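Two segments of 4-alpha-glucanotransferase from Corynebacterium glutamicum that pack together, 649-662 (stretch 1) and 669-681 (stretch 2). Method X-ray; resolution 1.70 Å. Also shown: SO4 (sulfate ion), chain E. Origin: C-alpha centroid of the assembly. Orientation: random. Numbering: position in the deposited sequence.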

# COMPACT_ATOMS: atom_id res chain seq x y z
N CYS A 649 -18.87 -2.33 -0.31
CA CYS A 649 -18.50 -0.98 -0.70
C CYS A 649 -19.61 0.01 -0.39
O CYS A 649 -20.77 -0.18 -0.74
CB CYS A 649 -18.08 -0.91 -2.15
SG CYS A 649 -16.56 -1.89 -2.56
N LEU A 650 -19.22 1.13 0.25
CA LEU A 650 -20.13 2.11 0.72
C LEU A 650 -20.94 2.64 -0.46
O LEU A 650 -22.15 2.93 -0.31
CB LEU A 650 -19.39 3.31 1.40
CG LEU A 650 -20.31 4.39 1.98
CD1 LEU A 650 -21.14 3.78 3.12
CD2 LEU A 650 -19.49 5.61 2.47
N VAL A 651 -20.29 2.78 -1.60
CA VAL A 651 -20.98 3.25 -2.81
C VAL A 651 -22.20 2.39 -3.13
O VAL A 651 -23.19 2.92 -3.65
CB VAL A 651 -20.05 3.26 -4.08
CG1 VAL A 651 -19.03 4.38 -3.97
CG2 VAL A 651 -19.36 1.94 -4.35
N ASP A 652 -22.08 1.10 -2.90
CA ASP A 652 -23.18 0.15 -3.20
C ASP A 652 -24.31 0.24 -2.19
O ASP A 652 -25.42 -0.21 -2.49
CB ASP A 652 -22.66 -1.30 -3.25
CG ASP A 652 -21.90 -1.60 -4.51
OD1 ASP A 652 -21.89 -0.70 -5.37
OD2 ASP A 652 -21.38 -2.70 -4.66
N MET A 653 -24.07 0.83 -1.02
CA MET A 653 -25.08 1.01 0.00
C MET A 653 -25.98 2.20 -0.30
O MET A 653 -27.07 2.31 0.28
CB MET A 653 -24.46 1.09 1.42
CG MET A 653 -23.56 -0.05 1.74
SD MET A 653 -22.87 0.01 3.39
CE MET A 653 -24.02 -1.01 4.35
N VAL A 654 -25.57 3.11 -1.19
CA VAL A 654 -26.36 4.30 -1.45
C VAL A 654 -26.82 4.43 -2.91
O VAL A 654 -27.46 5.41 -3.25
CB VAL A 654 -25.58 5.58 -1.04
CG1 VAL A 654 -25.19 5.51 0.41
CG2 VAL A 654 -24.34 5.72 -1.89
N GLY A 655 -26.47 3.46 -3.76
CA GLY A 655 -26.87 3.43 -5.16
C GLY A 655 -26.02 4.23 -6.11
O GLY A 655 -26.46 4.58 -7.17
N GLU A 656 -24.81 4.61 -5.67
CA GLU A 656 -23.83 5.36 -6.55
C GLU A 656 -23.69 4.66 -7.92
O GLU A 656 -23.46 3.44 -7.99
CB GLU A 656 -22.48 5.39 -5.78
CG GLU A 656 -21.32 6.00 -6.46
CD GLU A 656 -21.45 7.49 -6.60
OE1 GLU A 656 -22.00 7.89 -7.66
OE2 GLU A 656 -21.04 8.27 -5.68
N LYS A 657 -23.76 5.43 -8.98
CA LYS A 657 -23.47 4.90 -10.33
C LYS A 657 -22.09 5.31 -10.91
O LYS A 657 -21.65 4.67 -11.87
CB LYS A 657 -24.58 5.26 -11.32
CG LYS A 657 -25.84 4.43 -11.06
CD LYS A 657 -27.05 4.87 -11.85
CE LYS A 657 -28.24 4.00 -11.43
NZ LYS A 657 -29.54 4.52 -11.92
N ARG A 658 -21.49 6.39 -10.39
CA ARG A 658 -20.19 6.91 -10.90
C ARG A 658 -18.91 6.18 -10.37
O ARG A 658 -18.71 6.08 -9.14
CB ARG A 658 -20.10 8.39 -10.62
CG ARG A 658 -21.27 9.17 -11.18
CD ARG A 658 -20.93 10.63 -11.33
NE ARG A 658 -21.06 11.40 -10.09
CZ ARG A 658 -20.75 12.70 -9.99
NH1 ARG A 658 -20.89 13.35 -8.85
NH2 ARG A 658 -20.29 13.37 -11.06
N ALA A 659 -18.07 5.68 -11.30
CA ALA A 659 -16.72 5.14 -11.01
C ALA A 659 -15.86 6.20 -10.37
O ALA A 659 -15.97 7.41 -10.67
CB ALA A 659 -16.04 4.58 -12.25
N GLN A 660 -15.08 5.76 -9.38
CA GLN A 660 -14.15 6.67 -8.71
C GLN A 660 -12.88 6.81 -9.57
O GLN A 660 -12.28 7.90 -9.61
CB GLN A 660 -13.75 6.10 -7.35
CG GLN A 660 -12.93 7.08 -6.47
CD GLN A 660 -13.60 8.39 -6.18
OE1 GLN A 660 -13.23 9.42 -6.74
NE2 GLN A 660 -14.60 8.39 -5.25
N ASN A 661 -12.46 5.70 -10.13
CA ASN A 661 -11.25 5.64 -10.98
C ASN A 661 -11.56 4.80 -12.20
O ASN A 661 -12.17 3.71 -12.07
CB ASN A 661 -10.11 4.96 -10.20
CG ASN A 661 -8.77 4.92 -11.00
OD1 ASN A 661 -8.37 5.91 -11.59
ND2 ASN A 661 -8.09 3.79 -10.96
N GLN A 662 -11.14 5.26 -13.39
CA GLN A 662 -11.15 4.40 -14.60
C GLN A 662 -9.68 4.08 -14.90
O GLN A 662 -8.96 4.99 -15.32
CB GLN A 662 -11.83 5.12 -15.79
CG GLN A 662 -11.78 4.30 -17.06
CD GLN A 662 -12.42 2.94 -16.87
OE1 GLN A 662 -11.76 1.90 -16.95
NE2 GLN A 662 -13.71 2.94 -16.56
N MET A 669 -8.99 13.14 -18.82
CA MET A 669 -10.04 12.32 -19.40
C MET A 669 -11.28 12.14 -18.49
O MET A 669 -12.41 12.16 -18.94
CB MET A 669 -9.43 10.99 -19.80
CG MET A 669 -8.20 11.11 -20.72
SD MET A 669 -7.43 9.51 -20.95
CE MET A 669 -8.70 8.77 -21.98
N TYR A 670 -11.06 11.96 -17.19
CA TYR A 670 -12.14 11.65 -16.23
C TYR A 670 -11.63 12.12 -14.88
O TYR A 670 -10.41 11.97 -14.63
CB TYR A 670 -12.36 10.14 -16.20
CG TYR A 670 -13.53 9.72 -15.31
CD1 TYR A 670 -14.82 9.83 -15.76
CD2 TYR A 670 -13.31 9.19 -14.04
CE1 TYR A 670 -15.91 9.41 -14.96
CE2 TYR A 670 -14.37 8.77 -13.24
CZ TYR A 670 -15.69 8.90 -13.71
OH TYR A 670 -16.79 8.52 -12.90
N PRO A 671 -12.47 12.60 -13.99
CA PRO A 671 -11.95 13.11 -12.72
C PRO A 671 -11.68 12.01 -11.70
O PRO A 671 -12.29 11.98 -10.65
CB PRO A 671 -13.07 14.03 -12.23
CG PRO A 671 -14.17 13.95 -13.21
CD PRO A 671 -13.92 12.78 -14.09
N ASN A 672 -10.69 11.17 -11.98
CA ASN A 672 -10.38 10.07 -11.10
C ASN A 672 -10.06 10.62 -9.73
O ASN A 672 -9.44 11.67 -9.61
CB ASN A 672 -9.17 9.29 -11.62
CG ASN A 672 -9.41 8.66 -12.97
OD1 ASN A 672 -10.37 7.95 -13.17
ND2 ASN A 672 -8.52 8.92 -13.91
N TRP A 673 -10.56 9.94 -8.72
CA TRP A 673 -10.26 10.24 -7.34
C TRP A 673 -10.92 11.50 -6.83
O TRP A 673 -10.58 11.99 -5.78
CB TRP A 673 -8.76 10.29 -7.12
CG TRP A 673 -8.02 9.19 -7.77
CD1 TRP A 673 -7.17 9.29 -8.81
CD2 TRP A 673 -8.07 7.81 -7.43
NE1 TRP A 673 -6.68 8.07 -9.14
CE2 TRP A 673 -7.23 7.14 -8.31
CE3 TRP A 673 -8.77 7.07 -6.46
CZ2 TRP A 673 -7.05 5.77 -8.26
CZ3 TRP A 673 -8.58 5.72 -6.42
CH2 TRP A 673 -7.73 5.08 -7.32
N CYS A 674 -11.84 12.03 -7.60
CA CYS A 674 -12.55 13.27 -7.27
C CYS A 674 -14.08 13.18 -7.21
O CYS A 674 -14.73 14.20 -7.20
CB CYS A 674 -12.16 14.35 -8.27
SG CYS A 674 -10.39 14.69 -8.29
N ILE A 675 -14.62 11.98 -7.18
CA ILE A 675 -16.06 11.78 -7.31
C ILE A 675 -16.71 11.66 -5.94
O ILE A 675 -16.55 10.65 -5.29
CB ILE A 675 -16.35 10.49 -8.11
CG1 ILE A 675 -15.64 10.50 -9.47
CG2 ILE A 675 -17.84 10.26 -8.27
CD1 ILE A 675 -16.02 11.63 -10.40
N PRO A 676 -17.46 12.67 -5.52
CA PRO A 676 -18.13 12.65 -4.19
C PRO A 676 -19.25 11.60 -4.10
O PRO A 676 -19.81 11.18 -5.14
CB PRO A 676 -18.73 14.02 -4.07
CG PRO A 676 -19.05 14.38 -5.47
CD PRO A 676 -17.96 13.81 -6.32
N LEU A 677 -19.50 11.12 -2.90
CA LEU A 677 -20.46 10.01 -2.70
C LEU A 677 -21.87 10.55 -3.05
O LEU A 677 -22.33 11.52 -2.43
CB LEU A 677 -20.42 9.54 -1.23
CG LEU A 677 -21.31 8.32 -0.89
CD1 LEU A 677 -20.81 7.07 -1.59
CD2 LEU A 677 -21.44 8.15 0.63
N CYS A 678 -22.52 9.92 -4.03
CA CYS A 678 -23.88 10.34 -4.37
C CYS A 678 -24.76 9.15 -4.58
O CYS A 678 -24.24 8.08 -4.94
CB CYS A 678 -23.85 11.17 -5.65
SG CYS A 678 -22.96 12.75 -5.50
N ASP A 679 -26.09 9.36 -4.41
CA ASP A 679 -27.09 8.25 -4.60
C ASP A 679 -27.43 8.06 -6.07
O ASP A 679 -26.78 8.66 -6.90
CB ASP A 679 -28.35 8.48 -3.75
CG ASP A 679 -29.10 9.79 -4.11
OD1 ASP A 679 -28.92 10.32 -5.26
OD2 ASP A 679 -29.77 10.32 -3.18
N SER A 680 -28.37 7.16 -6.41
CA SER A 680 -28.70 6.89 -7.82
C SER A 680 -29.18 8.10 -8.65
O SER A 680 -29.04 8.12 -9.89
CB SER A 680 -29.72 5.77 -7.87
OG SER A 680 -29.11 4.60 -7.37
N GLU A 681 -29.73 9.11 -7.97
CA GLU A 681 -30.28 10.32 -8.58
C GLU A 681 -29.25 11.46 -8.69
O GLU A 681 -29.61 12.61 -9.01
CB GLU A 681 -31.47 10.86 -7.73
CG GLU A 681 -32.75 10.01 -7.77
CD GLU A 681 -32.55 8.62 -7.19
OE1 GLU A 681 -32.19 8.52 -5.99
OE2 GLU A 681 -32.72 7.64 -7.95
S SO4 E . -4.46 3.73 -12.88
O1 SO4 E . -5.19 4.22 -11.67
O2 SO4 E . -3.04 3.68 -12.49
O3 SO4 E . -4.95 2.38 -13.23
O4 SO4 E . -4.73 4.58 -14.05
O HOH W 1 -21.19 10.79 -7.54
O HOH W 2 -18.38 8.22 -5.16
O HOH W 3 -24.47 8.15 -8.75

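Segments without regular secondary structure can be held by side chains that take over hydrogen bonds of the kind main-chain groups make in a sheet. In this 4-alpha-glucanotransferase, one such segment, stretch 2, packs on stretch 1, which is mostly loop with a short, weakly bonded helix; together they bury 1030 Å².

Contact begins at Tyr670, whose side chain points toward stretch 1 and donates from OH to Ala659 O at 2.6 Å; the carbonyl lies at the ring edge, where a phenol hydroxyl can reach it. A type II turn then runs from Pro671 to Cys674, and its residues answer the backbone opposite. Asn672 OD1 accepts from Gln662 N at 2.8 Å, acting as a substitute for a main-chain carbonyl. Trp673 N donates to Gln660 O at 2.8 Å, a carbonyl also approached by Asn672 CA at 3.2 Å. The indole comes back over stretch 1, and Asn661 CB sits over one face of the Trp673 six-membered ring, 3.9 Å from its centroid, while Asn661 ND2 binds sulfate O1 at 3.0 Å.

Ile675 shows the principle most clearly. Gln660 points its CA-to-CB bond away, yet its side chain, with chi1 t and chi2 p, curls back so that the amide pairs with a single residue's backbone: Ile675 N donates to Gln660 OE1 at 2.9 Å, and Gln660 NE2 donates to Ile675 O at 3.0 Å. A primary amide, with both donor and acceptor, suits this place exactly. The isoleucine side chain meanwhile points toward stretch 1, with CG2 over one face of the Arg658 guanidinium.

At Pro676 the carbonyl is reached through water 1, which lies 2.8 Å from Pro676 O and accepts from Arg658 NE at 2.6 Å. Leu677 fills the apolar part of the contact, its CD2 lying 3.7 Å from Leu650 CD2 and its CD1 3.8 Å from Val654 CG2, against side chains of the short, weakly bonded helix.

The buried carboxylate of Glu656 is well supplied. Cys678 N donates to Glu656 OE2 at 2.8 Å, and Arg658 N to Glu656 OE1 at 3.2 Å; water 3 donates to Glu656 OE1 at 2.7 Å and to Asp679 O at 3.0 Å.

Finally, Asp679 CA rests 3.2 Å from Val654 O, and Ser680 OG donates to Gly655 O at 2.7 Å. Glycine fits twice over: its phi is positive, and an ideal CB on Gly655 would lie 2.3 Å from Ser680 OG, a clash.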